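Local coordinates for hypothetical protein (Legionella pneumophila subsp. pneumophila, PDB 4JX2), which is of unknown function but is probably secreted, and builds a two-chain assembly from an unusual combination of alpha helices and beta sheet, at residues 110-115 / 160-165; 238-243 / 401-406; 47-52 / 56-61. All blocks are in the same frame, centred on the assembly; numbering follows the deposited sequence.

Interaction 1. Residues 110-115 / 160-165; sequences FTEMTA and NNWLEQ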
loop_
_atom_site.group_PDB
_atom_site.type_symbol
_atom_site.label_atom_id
_atom_site.label_comp_id
_atom_site.label_asym_id
_atom_site.label_seq_id
_atom_site.Cartn_x
_atom_site.Cartn_y
_atom_site.Cartn_z
ATOM N N PHE A 110 -25.762 -7.222 6.862
ATOM C CA PHE A 110 -24.552 -6.407 7.017
ATOM C C PHE A 110 -24.846 -5.121 7.835
ATOM O O PHE A 110 -24.196 -4.889 8.857
ATOM C CB PHE A 110 -23.911 -6.048 5.636
ATOM C CG PHE A 110 -22.639 -5.236 5.767
ATOM C CD1 PHE A 110 -21.412 -5.858 5.995
ATOM C CD2 PHE A 110 -22.674 -3.842 5.731
ATOM C CE1 PHE A 110 -20.242 -5.101 6.163
ATOM C CE2 PHE A 110 -21.500 -3.090 5.894
ATOM C CZ PHE A 110 -20.296 -3.726 6.111
ATOM N N THR A 111 -25.799 -4.286 7.354
ATOM C CA THR A 111 -26.201 -3.028 7.972
ATOM C C THR A 111 -26.676 -3.316 9.384
ATOM O O THR A 111 -26.187 -2.683 10.319
ATOM C CB THR A 111 -27.271 -2.353 7.102
ATOM O OG1 THR A 111 -26.697 -2.078 5.823
ATOM C CG2 THR A 111 -27.813 -1.064 7.709
ATOM N N GLU A 112 -27.567 -4.321 9.533
ATOM C CA GLU A 112 -28.158 -4.766 10.795
ATOM C C GLU A 112 -27.084 -5.090 11.835
ATOM O O GLU A 112 -27.075 -4.484 12.913
ATOM C CB GLU A 112 -29.068 -5.992 10.574
ATOM C CG GLU A 112 -30.279 -5.742 9.685
ATOM C CD GLU A 112 -30.114 -5.940 8.186
ATOM O OE1 GLU A 112 -29.005 -5.706 7.654
ATOM O OE2 GLU A 112 -31.124 -6.280 7.527
HETATM N N MSE A 113 -26.145 -5.990 11.467
HETATM C CA MSE A 113 -25.059 -6.444 12.312
HETATM C C MSE A 113 -24.005 -5.365 12.563
HETATM O O MSE A 113 -23.547 -5.232 13.701
HETATM C CB MSE A 113 -24.424 -7.662 11.671
HETATM C CG MSE A 113 -24.095 -8.792 12.643
HETATM SE SE MSE A 113 -25.425 -9.372 13.940
HETATM C CE MSE A 113 -26.946 -9.611 12.828
ATOM N N THR A 114 -23.629 -4.586 11.529
ATOM C CA THR A 114 -22.614 -3.522 11.636
ATOM C C THR A 114 -23.113 -2.402 12.561
ATOM O O THR A 114 -22.321 -1.905 13.354
ATOM C CB THR A 114 -22.217 -3.009 10.237
ATOM O OG1 THR A 114 -21.677 -4.112 9.508
ATOM C CG2 THR A 114 -21.194 -1.894 10.269
ATOM N N ALA A 115 -24.415 -2.047 12.478
ATOM C CA ALA A 115 -25.057 -1.032 13.305
ATOM C C ALA A 115 -24.881 -1.344 14.794
ATOM O O ALA A 115 -24.582 -0.443 15.572
ATOM C CB ALA A 115 -26.549 -0.921 12.955
ATOM N N ASN A 160 -42.685 -12.757 11.573
ATOM C CA ASN A 160 -41.964 -12.111 10.473
ATOM C C ASN A 160 -40.770 -11.287 11.015
ATOM O O ASN A 160 -40.496 -10.190 10.520
ATOM C CB ASN A 160 -42.901 -11.235 9.582
ATOM C CG ASN A 160 -44.023 -11.965 8.869
ATOM O OD1 ASN A 160 -44.513 -13.014 9.311
ATOM N ND2 ASN A 160 -44.492 -11.388 7.764
ATOM N N ASN A 161 -40.043 -11.825 12.018
ATOM C CA ASN A 161 -38.843 -11.157 12.530
ATOM C C ASN A 161 -37.834 -10.993 11.389
ATOM O O ASN A 161 -37.748 -11.870 10.521
ATOM C CB ASN A 161 -38.225 -11.940 13.676
ATOM C CG ASN A 161 -37.182 -11.166 14.414
ATOM O OD1 ASN A 161 -35.984 -11.316 14.184
ATOM N ND2 ASN A 161 -37.616 -10.298 15.302
ATOM N N TRP A 162 -37.099 -9.876 11.369
ATOM C CA TRP A 162 -36.133 -9.573 10.317
ATOM C C TRP A 162 -35.117 -10.735 10.122
ATOM O O TRP A 162 -34.777 -11.064 8.981
ATOM C CB TRP A 162 -35.417 -8.235 10.615
ATOM C CG TRP A 162 -34.443 -8.300 11.759
ATOM C CD1 TRP A 162 -34.729 -8.176 13.087
ATOM C CD2 TRP A 162 -33.039 -8.595 11.676
ATOM N NE1 TRP A 162 -33.593 -8.367 13.837
ATOM C CE2 TRP A 162 -32.543 -8.642 12.998
ATOM C CE3 TRP A 162 -32.159 -8.855 10.612
ATOM C CZ2 TRP A 162 -31.188 -8.879 13.283
ATOM C CZ3 TRP A 162 -30.827 -9.143 10.899
ATOM C CH2 TRP A 162 -30.347 -9.116 12.216
ATOM N N LEU A 163 -34.689 -11.366 11.237
ATOM C CA LEU A 163 -33.731 -12.479 11.305
ATOM C C LEU A 163 -34.253 -13.761 10.613
ATOM O O LEU A 163 -33.462 -14.541 10.087
ATOM C CB LEU A 163 -33.448 -12.756 12.783
ATOM C CG LEU A 163 -32.108 -13.316 13.181
ATOM C CD1 LEU A 163 -30.970 -12.568 12.561
ATOM C CD2 LEU A 163 -31.974 -13.302 14.677
ATOM N N GLU A 164 -35.577 -13.958 10.594
ATOM C CA GLU A 164 -36.242 -15.084 9.932
ATOM C C GLU A 164 -36.430 -14.815 8.430
ATOM O O GLU A 164 -36.739 -15.737 7.681
ATOM C CB GLU A 164 -37.623 -15.333 10.573
ATOM C CG GLU A 164 -37.606 -15.967 11.958
ATOM C CD GLU A 164 -38.936 -16.006 12.699
ATOM O OE1 GLU A 164 -39.969 -15.563 12.141
ATOM O OE2 GLU A 164 -38.939 -16.488 13.855
ATOM N N GLN A 165 -36.293 -13.556 8.001
ATOM C CA GLN A 165 -36.519 -13.142 6.620
ATOM C C GLN A 165 -35.239 -12.946 5.813
ATOM O O GLN A 165 -35.246 -13.184 4.601
ATOM C CB GLN A 165 -37.302 -11.832 6.595
ATOM C CG GLN A 165 -38.788 -11.945 6.798
ATOM C CD GLN A 165 -39.428 -10.565 6.749
ATOM O OE1 GLN A 165 -40.138 -10.156 7.671
ATOM N NE2 GLN A 165 -39.227 -9.815 5.662
#
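Glu112 OE2 is gripped by two hydroxyls of the second subunit, those of Tyr28 and Thr30, while the aliphatic part of the same side chain rests against the indole of Trp162. Thus one residue serves two contacts, a polar one between chains and an apolar one within its own. The bend at chi2 (89°) lays the carboxylate along the indole rim, its plane 27° from that of the ring, with OE2 reaching on to the second subunit. CB lies 3.6 Å from Trp162 CZ3 and CG 3.7 Å from that same atom. Glu112 and Trp162 run antiparallel alongside one another, and CB of Glu112 comes to the ring obliquely. Met113, a selenomethionine, comes differently: folded at chi2 and chi3, it crosses the indole at about a right angle and sets its terminal CE in the ring plane, 3.5 Å from the edge atom CH2 of Trp162.

Several neighbours fix the indole. With chi1 at 72°, Trp162 CG stands between the backbone N and the carbonyl carbon, and the six-membered ring reaches helix 110-117. NE1 is hydrogen-bonded to Asn155 OD1, while CD1 of Leu163 lies over one face toward the rim. At the foot of the short helix, Asn161 is the N-cap, its OD1 accepting from Leu163 N at 3.2 Å from above the carbonyl plane.

This buried contact joins helix 110-117 to the short helix 162-165 within the DUF5624 region. Met113 also packs on helix 223-247, Ile182 of helix 175-197 meets both Met113 and Trp162, and Phe34 of the second subunit stacks edge-to-face with Trp162.

Interaction 2. Residues 238-243 / 401-406; sequences SMDQLH and WNYNKI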
loop_
_atom_site.group_PDB
_atom_site.type_symbol
_atom_site.label_atom_id
_atom_site.label_comp_id
_atom_site.label_asym_id
_atom_site.label_seq_id
_atom_site.Cartn_x
_atom_site.Cartn_y
_atom_site.Cartn_z
ATOM N N SER A 238 -20.823 -12.765 4.849
ATOM C CA SER A 238 -20.132 -12.245 3.676
ATOM C C SER A 238 -19.363 -13.373 2.950
ATOM O O SER A 238 -19.493 -13.524 1.722
ATOM C CB SER A 238 -19.209 -11.106 4.113
ATOM O OG SER A 238 -18.318 -10.685 3.096
HETATM N N MSE A 239 -18.615 -14.188 3.719
HETATM C CA MSE A 239 -17.832 -15.287 3.159
HETATM C C MSE A 239 -18.720 -16.454 2.696
HETATM O O MSE A 239 -18.431 -17.045 1.652
HETATM C CB MSE A 239 -16.790 -15.772 4.163
HETATM C CG MSE A 239 -15.682 -14.754 4.429
HETATM SE SE MSE A 239 -14.389 -15.427 5.718
HETATM C CE MSE A 239 -13.776 -13.771 6.515
ATOM N N ASP A 240 -19.803 -16.770 3.444
ATOM C CA ASP A 240 -20.716 -17.837 3.071
ATOM C C ASP A 240 -21.459 -17.496 1.776
ATOM O O ASP A 240 -21.624 -18.370 0.920
ATOM C CB ASP A 240 -21.729 -18.131 4.192
ATOM C CG ASP A 240 -22.688 -19.247 3.845
ATOM O OD1 ASP A 240 -22.223 -20.380 3.656
ATOM O OD2 ASP A 240 -23.899 -18.970 3.702
ATOM N N GLN A 241 -21.922 -16.233 1.638
ATOM C CA GLN A 241 -22.639 -15.796 0.438
ATOM C C GLN A 241 -21.756 -15.919 -0.816
ATOM O O GLN A 241 -22.228 -16.393 -1.861
ATOM C CB GLN A 241 -23.162 -14.378 0.605
ATOM C CG GLN A 241 -24.405 -14.291 1.490
ATOM C CD GLN A 241 -25.626 -14.996 0.965
ATOM O OE1 GLN A 241 -26.258 -15.761 1.677
ATOM N NE2 GLN A 241 -26.007 -14.738 -0.276
ATOM N N LEU A 242 -20.481 -15.547 -0.695
ATOM C CA LEU A 242 -19.546 -15.681 -1.792
ATOM C C LEU A 242 -19.251 -17.157 -2.112
ATOM O O LEU A 242 -19.226 -17.526 -3.293
ATOM C CB LEU A 242 -18.228 -14.950 -1.530
ATOM C CG LEU A 242 -17.377 -14.881 -2.790
ATOM C CD1 LEU A 242 -18.091 -14.090 -3.898
ATOM C CD2 LEU A 242 -16.017 -14.351 -2.519
ATOM N N HIS A 243 -18.989 -17.983 -1.080
ATOM C CA HIS A 243 -18.695 -19.379 -1.315
ATOM C C HIS A 243 -19.876 -20.027 -2.069
ATOM O O HIS A 243 -19.634 -20.732 -3.044
ATOM C CB HIS A 243 -18.370 -20.106 -0.007
ATOM C CG HIS A 243 -18.209 -21.580 -0.190
ATOM N ND1 HIS A 243 -19.280 -22.450 -0.046
ATOM C CD2 HIS A 243 -17.125 -22.286 -0.578
ATOM C CE1 HIS A 243 -18.806 -23.655 -0.300
ATOM N NE2 HIS A 243 -17.515 -23.610 -0.635
ATOM N N TRP A 401 -16.108 -25.166 4.759
ATOM C CA TRP A 401 -17.186 -24.178 4.631
ATOM C C TRP A 401 -18.488 -24.614 5.311
ATOM O O TRP A 401 -19.465 -23.850 5.294
ATOM C CB TRP A 401 -17.418 -23.813 3.140
ATOM C CG TRP A 401 -16.132 -23.427 2.472
ATOM C CD1 TRP A 401 -15.250 -24.259 1.840
ATOM C CD2 TRP A 401 -15.491 -22.155 2.557
ATOM N NE1 TRP A 401 -14.125 -23.561 1.468
ATOM C CE2 TRP A 401 -14.229 -22.275 1.929
ATOM C CE3 TRP A 401 -15.887 -20.903 3.055
ATOM C CZ2 TRP A 401 -13.385 -21.185 1.743
ATOM C CZ3 TRP A 401 -15.028 -19.826 2.913
ATOM C CH2 TRP A 401 -13.792 -19.972 2.273
ATOM N N ASN A 402 -18.480 -25.774 5.985
ATOM C CA ASN A 402 -19.672 -26.250 6.648
ATOM C C ASN A 402 -19.878 -25.503 7.976
ATOM O O ASN A 402 -19.334 -25.896 9.021
ATOM C CB ASN A 402 -19.618 -27.757 6.834
ATOM C CG ASN A 402 -20.969 -28.354 7.042
ATOM O OD1 ASN A 402 -21.805 -27.799 7.764
ATOM N ND2 ASN A 402 -21.234 -29.487 6.384
ATOM N N TYR A 403 -20.712 -24.437 7.916
ATOM C CA TYR A 403 -21.067 -23.569 9.056
ATOM C C TYR A 403 -21.811 -24.317 10.217
ATOM O O TYR A 403 -22.001 -23.737 11.296
ATOM C CB TYR A 403 -21.896 -22.351 8.592
ATOM C CG TYR A 403 -23.041 -22.679 7.663
ATOM C CD1 TYR A 403 -24.202 -23.293 8.139
ATOM C CD2 TYR A 403 -22.995 -22.320 6.314
ATOM C CE1 TYR A 403 -25.275 -23.565 7.296
ATOM C CE2 TYR A 403 -24.071 -22.576 5.461
ATOM C CZ TYR A 403 -25.210 -23.202 5.957
ATOM O OH TYR A 403 -26.279 -23.458 5.123
ATOM N N ASN A 404 -22.236 -25.574 9.992
ATOM C CA ASN A 404 -22.896 -26.360 11.022
ATOM C C ASN A 404 -21.838 -26.969 11.944
ATOM O O ASN A 404 -22.164 -27.380 13.069
ATOM C CB ASN A 404 -23.780 -27.442 10.408
ATOM C CG ASN A 404 -24.892 -26.906 9.515
ATOM O OD1 ASN A 404 -25.964 -26.438 9.969
ATOM N ND2 ASN A 404 -24.676 -26.995 8.211
ATOM N N LYS A 405 -20.563 -26.977 11.500
ATOM C CA LYS A 405 -19.455 -27.550 12.263
ATOM C C LYS A 405 -18.599 -26.486 13.006
ATOM O O LYS A 405 -17.858 -26.822 13.932
ATOM C CB LYS A 405 -18.538 -28.379 11.329
ATOM C CG LYS A 405 -19.180 -29.584 10.627
ATOM C CD LYS A 405 -18.096 -30.302 9.818
ATOM C CE LYS A 405 -18.555 -31.017 8.563
ATOM N NZ LYS A 405 -17.410 -31.356 7.663
ATOM N N ILE A 406 -18.676 -25.230 12.581
ATOM C CA ILE A 406 -17.857 -24.136 13.101
ATOM C C ILE A 406 -18.301 -23.639 14.482
ATOM O O ILE A 406 -19.473 -23.752 14.855
ATOM C CB ILE A 406 -17.817 -22.948 12.086
ATOM C CG1 ILE A 406 -19.163 -22.200 11.986
ATOM C CG2 ILE A 406 -17.283 -23.393 10.720
ATOM C CD1 ILE A 406 -19.065 -20.753 11.563
HETATM O O HOH W 1 -19.423 -20.943 4.286
HETATM O O HOH W 2 -25.420 -21.544 2.615
#
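His243 and Trp401 lay their rings together as an offset stack, the imidazole over the five-membered ring of the indole with centroids 4.0 Å apart and planes only 13° from parallel. The offset brings His243 CD2 over one indole face, 3.4 Å from Trp401 CG. The overlap continues onto the aliphatic carbon: CB of Trp401 stands over the imidazole face in a CH-pi contact, 3.7 Å from the centroid of the His243 ring. Side-chain torsions make this possible. His243 leaves helix 223-247 with CG anti to the backbone N (chi1 174°), extending the ring toward the loop, whereas Trp401 turns its CG anti to the carbonyl carbon (chi1 -51°), which brings both CB and the five-membered ring over the imidazole.

One helical turn earlier, Asp240 works on a second aromatic ring. Its carboxylate stands nearly perpendicular to the Tyr403 ring, and OD1 approaches the ring edge 3.4 Å from CD2 of Tyr403. Two waters complete the seam. The first donates to Asp240 OD1 and to the backbone O of Trp401; the second donates to Asp240 OD2 and lies 3.3 Å from Tyr403 OH. The loop is held by an Asx turn, Asn402 OD1 accepting from Asn404 N on a lone pair and also from Asn404 ND2.

Helix and loop are therefore joined by two kinds of chemistry: flat ring faces pressed together at one end and, at the other, a carboxylate that meets ring hydrogens directly but reaches polar groups through water, an edgewise approach probably favoured by the weakly positive rim of the tyrosine.

Interaction 3. Residues 47-52 / 56-61; sequences PGYPKG and ISQTLF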
loop_
_atom_site.group_PDB
_atom_site.type_symbol
_atom_site.label_atom_id
_atom_site.label_comp_id
_atom_site.label_asym_id
_atom_site.label_seq_id
_atom_site.Cartn_x
_atom_site.Cartn_y
_atom_site.Cartn_z
ATOM N N PRO A 47 5.966 8.900 -23.711
ATOM C CA PRO A 47 5.811 9.788 -24.878
ATOM C C PRO A 47 7.156 10.465 -25.127
ATOM O O PRO A 47 7.837 10.879 -24.170
ATOM C CB PRO A 47 4.700 10.761 -24.463
ATOM C CG PRO A 47 4.698 10.741 -22.984
ATOM C CD PRO A 47 5.297 9.448 -22.510
ATOM N N GLY A 48 7.557 10.487 -26.392
ATOM C CA GLY A 48 8.846 11.020 -26.808
ATOM C C GLY A 48 9.713 9.913 -27.372
ATOM O O GLY A 48 10.715 10.181 -28.046
ATOM N N TYR A 49 9.315 8.649 -27.118
ATOM C CA TYR A 49 10.015 7.486 -27.650
ATOM C C TYR A 49 10.016 7.564 -29.178
ATOM O O TYR A 49 8.967 7.889 -29.769
ATOM C CB TYR A 49 9.369 6.181 -27.169
ATOM C CG TYR A 49 10.090 4.916 -27.589
ATOM C CD1 TYR A 49 11.311 4.562 -27.019
ATOM C CD2 TYR A 49 9.508 4.027 -28.483
ATOM C CE1 TYR A 49 11.948 3.366 -27.350
ATOM C CE2 TYR A 49 10.130 2.824 -28.819
ATOM C CZ TYR A 49 11.348 2.494 -28.245
ATOM O OH TYR A 49 11.967 1.315 -28.588
ATOM N N PRO A 50 11.196 7.344 -29.820
ATOM C CA PRO A 50 11.260 7.448 -31.276
ATOM C C PRO A 50 10.406 6.413 -31.983
ATOM O O PRO A 50 10.441 5.212 -31.688
ATOM C CB PRO A 50 12.740 7.245 -31.587
ATOM C CG PRO A 50 13.277 6.529 -30.446
ATOM C CD PRO A 50 12.515 7.003 -29.258
ATOM N N LYS A 51 9.627 6.920 -32.934
ATOM C CA LYS A 51 8.772 6.134 -33.795
ATOM C C LYS A 51 9.639 5.188 -34.623
ATOM O O LYS A 51 10.650 5.618 -35.193
ATOM C CB LYS A 51 7.941 7.064 -34.699
ATOM C CG LYS A 51 7.096 8.086 -33.941
ATOM C CD LYS A 51 5.639 7.695 -33.857
ATOM C CE LYS A 51 4.880 8.593 -32.909
ATOM N NZ LYS A 51 3.407 8.465 -33.104
ATOM N N GLY A 52 9.261 3.907 -34.611
ATOM C CA GLY A 52 9.896 2.830 -35.364
ATOM C C GLY A 52 10.956 2.032 -34.633
ATOM O O GLY A 52 11.382 0.985 -35.129
ATOM N N ILE A 56 15.925 -2.950 -26.535
ATOM C CA ILE A 56 16.374 -4.232 -26.002
ATOM C C ILE A 56 15.236 -4.913 -25.157
ATOM O O ILE A 56 15.009 -6.123 -25.324
ATOM C CB ILE A 56 17.735 -4.053 -25.282
ATOM C CG1 ILE A 56 18.849 -3.852 -26.356
ATOM C CG2 ILE A 56 18.062 -5.246 -24.393
ATOM C CD1 ILE A 56 20.125 -3.146 -25.923
ATOM N N SER A 57 14.474 -4.128 -24.350
ATOM C CA SER A 57 13.343 -4.649 -23.561
ATOM C C SER A 57 12.287 -5.301 -24.466
ATOM O O SER A 57 11.852 -6.418 -24.182
ATOM C CB SER A 57 12.703 -3.547 -22.727
ATOM O OG SER A 57 13.647 -2.983 -21.832
ATOM N N GLN A 58 11.942 -4.641 -25.589
ATOM C CA GLN A 58 10.979 -5.128 -26.584
ATOM C C GLN A 58 11.463 -6.421 -27.265
ATOM O O GLN A 58 10.672 -7.345 -27.441
ATOM C CB GLN A 58 10.694 -4.051 -27.627
ATOM C CG GLN A 58 9.845 -2.921 -27.065
ATOM C CD GLN A 58 9.702 -1.764 -28.011
ATOM O OE1 GLN A 58 10.672 -1.279 -28.609
ATOM N NE2 GLN A 58 8.485 -1.270 -28.120
ATOM N N THR A 59 12.758 -6.495 -27.611
ATOM C CA THR A 59 13.364 -7.689 -28.204
ATOM C C THR A 59 13.258 -8.850 -27.210
ATOM O O THR A 59 12.852 -9.942 -27.615
ATOM C CB THR A 59 14.803 -7.403 -28.619
ATOM O OG1 THR A 59 14.783 -6.278 -29.494
ATOM C CG2 THR A 59 15.475 -8.599 -29.288
ATOM N N LEU A 60 13.588 -8.612 -25.915
ATOM C CA LEU A 60 13.465 -9.646 -24.880
ATOM C C LEU A 60 12.039 -10.148 -24.816
ATOM O O LEU A 60 11.814 -11.356 -24.833
ATOM C CB LEU A 60 13.904 -9.151 -23.490
ATOM C CG LEU A 60 13.729 -10.166 -22.355
ATOM C CD1 LEU A 60 14.662 -11.333 -22.528
ATOM C CD2 LEU A 60 13.942 -9.531 -21.013
ATOM N N PHE A 61 11.080 -9.210 -24.800
ATOM C CA PHE A 61 9.656 -9.503 -24.770
ATOM C C PHE A 61 9.285 -10.363 -25.985
ATOM O O PHE A 61 8.774 -11.458 -25.786
ATOM C CB PHE A 61 8.842 -8.200 -24.718
ATOM C CG PHE A 61 7.447 -8.398 -24.193
ATOM C CD1 PHE A 61 7.191 -8.373 -22.822
ATOM C CD2 PHE A 61 6.382 -8.634 -25.066
ATOM C CE1 PHE A 61 5.894 -8.574 -22.333
ATOM C CE2 PHE A 61 5.086 -8.837 -24.578
ATOM C CZ PHE A 61 4.849 -8.805 -23.213
#
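Tyr49 reaches across with its hydroxyl end to the amide oxygen of Gln58, OH lying 2.9 Å from OE1. The overlap is confined to these ends: the nearest ring atom, Tyr49 CZ, is already 3.9 Å from Gln58 OE1. The phenol arrives from the loop and the amide from the helix, with the amide plane turned 78° against the ring and OE1 approaching obliquely. The hydrogen bond between them is weak, and its assignment is unsettled, because the backbone O of Lys53 also lies within reach of the hydroxyl. Gln58 projects toward the loop on a chain extended beyond CG (chi2 172°), while Tyr49 directs its ring at the helix with CG anti to the backbone N.

In the connection between helices 32-41 and 56-66, the Tyr49 side chain spans from the loop to the first turn of the second helix. The backbones stay well apart, CA of Tyr49 lying 12.7 Å from CA of Gln58, and the link is made by side chains alone. Gly48 and Gly52 both take a positive phi in this loop. The Tyr49 ring also meets Phe39 of helix 32-41 with planes almost perpendicular, and Asp44 touches the side chains of both Tyr49 and Gln58. Other residues of the second helix, Ile56 and Ser57, pack on Tyr125 of the second subunit.

Overall arrangement
Along the chain the three contacts follow in series: interaction 3 closes first, near the N-terminus, then interaction 1, then interaction 2. The last two are neighbours, with centres 18 Å apart and nearest atoms about 6 Å apart, and they share helix 223-247, which carries segment 238-243 and packs on Met113 of segment 110-115. Interaction 3 is remote, its centre 58 Å from that of interaction 1 and 50 Å from that of interaction 2. It and interaction 1 lie on opposite sides of the chain's centre, yet both touch the second subunit, whereas interaction 2 involves a single chain. The elongated subunit thus meets its partner at widely separated places.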